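Local coordinates for N-acetylglucosaminidase (Paenibacillus barengoltzii, PDB 6INX), which probably hydrolyses the beta-1,4 bond between the two N-acetylglucosamines of the N-glycan core, as a family 18 glycoside hydrolase, at residues V11-R14 with H15-E18. Residues are numbered along the deposited sequence; the frame is centred on the assembly and turned at random.
Sequences VSDR and HLPE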
# COMPACT_ATOMS: atom_id res chain seq x y z
N VAL A 11 13.95 7.74 23.73
CA VAL A 11 13.87 7.35 25.13
C VAL A 11 12.64 8.03 25.72
O VAL A 11 12.55 9.26 25.71
CB VAL A 11 15.12 7.78 25.91
CG1 VAL A 11 15.04 7.26 27.35
CG2 VAL A 11 16.38 7.29 25.21
N SER A 12 11.70 7.24 26.22
CA SER A 12 10.57 7.83 26.93
C SER A 12 11.06 8.58 28.16
O SER A 12 12.08 8.23 28.76
CB SER A 12 9.56 6.76 27.33
OG SER A 12 10.03 6.02 28.44
N ASP A 13 10.35 9.65 28.52
CA ASP A 13 10.71 10.40 29.73
C ASP A 13 10.80 9.47 30.93
O ASP A 13 11.69 9.62 31.79
CB ASP A 13 9.70 11.52 29.96
CG ASP A 13 9.77 12.10 31.37
OD1 ASP A 13 10.81 12.69 31.73
OD2 ASP A 13 8.77 11.97 32.11
N ARG A 14 9.92 8.48 30.99
CA ARG A 14 9.90 7.53 32.10
C ARG A 14 11.18 6.70 32.17
O ARG A 14 11.56 6.24 33.26
CB ARG A 14 8.67 6.64 31.96
CG ARG A 14 8.55 5.49 32.93
CD ARG A 14 7.25 4.73 32.67
NE ARG A 14 6.11 5.64 32.60
CZ ARG A 14 5.53 6.19 33.67
NH1 ARG A 14 5.99 5.94 34.89
NH2 ARG A 14 4.50 7.01 33.51
N HIS A 15 11.87 6.52 31.05
CA HIS A 15 13.06 5.68 31.00
C HIS A 15 14.36 6.46 31.14
O HIS A 15 15.43 5.84 31.20
CB HIS A 15 13.10 4.85 29.72
CG HIS A 15 11.99 3.85 29.62
ND1 HIS A 15 11.45 3.44 28.42
CD2 HIS A 15 11.32 3.17 30.58
CE1 HIS A 15 10.49 2.56 28.65
NE2 HIS A 15 10.39 2.38 29.95
N LEU A 16 14.31 7.79 31.19
CA LEU A 16 15.53 8.59 31.34
C LEU A 16 16.40 8.16 32.51
O LEU A 16 17.63 8.07 32.33
CB LEU A 16 15.19 10.08 31.39
CG LEU A 16 14.74 10.71 30.07
CD1 LEU A 16 14.13 12.10 30.33
CD2 LEU A 16 15.89 10.79 29.07
N PRO A 17 15.87 7.88 33.71
CA PRO A 17 16.75 7.47 34.82
C PRO A 17 17.46 6.14 34.59
O PRO A 17 18.45 5.86 35.28
CB PRO A 17 15.81 7.40 36.03
CG PRO A 17 14.63 8.23 35.65
CD PRO A 17 14.48 8.07 34.17
N GLU A 18 16.99 5.32 33.66
CA GLU A 18 17.65 4.05 33.40
C GLU A 18 18.91 4.18 32.55
O GLU A 18 19.67 3.22 32.46
CB GLU A 18 16.67 3.07 32.75
CG GLU A 18 15.42 2.83 33.59
CD GLU A 18 14.32 2.16 32.80
OE1 GLU A 18 14.61 1.60 31.72
OE2 GLU A 18 13.15 2.18 33.26
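His-15 lays one face of its imidazole over the hydroxyl of Ser-12, with OG 3.2 Å from CG and 2.9 Å from ND1. The hydroxyl reaches this place because chi1 of Ser-12 (76°) sets OG between its own N and carbonyl carbon, turned back over the start of the 3-10 turn. There OG also takes a weak, bent hydrogen bond from His-15 N (3.2 Å, 128° at the hydrogen). The firmer bond of the same N-H goes to Ser-12 O at 2.9 Å; the donor stands 60° above the carbonyl plane. One residue on, Leu-16 N binds Asp-13 O at 3.3 Å, repeating the i to i+3 pattern. Glu-325 OE2 accepts from both Ser-12 N and His-15 ND1, which joins the strand end to the ring and holds its rotation. Val-11 CG1 meets His-15 CB and, at 4.0 Å, Leu-16 CD2, a small apolar patch on the buried side. The other Leu-16 methyl, CD1, lies 3.7 Å from Asp-13 OD1, whose carboxylate is held by the backbone N-H groups of Gln-48 and Asn-49. The turn leaves the end of strand 6-12, one of the parallel strands of the TIM barrel, with Leu-16 against Ile-32 of neighbouring strand 29-38, and leads on toward helix 21-24.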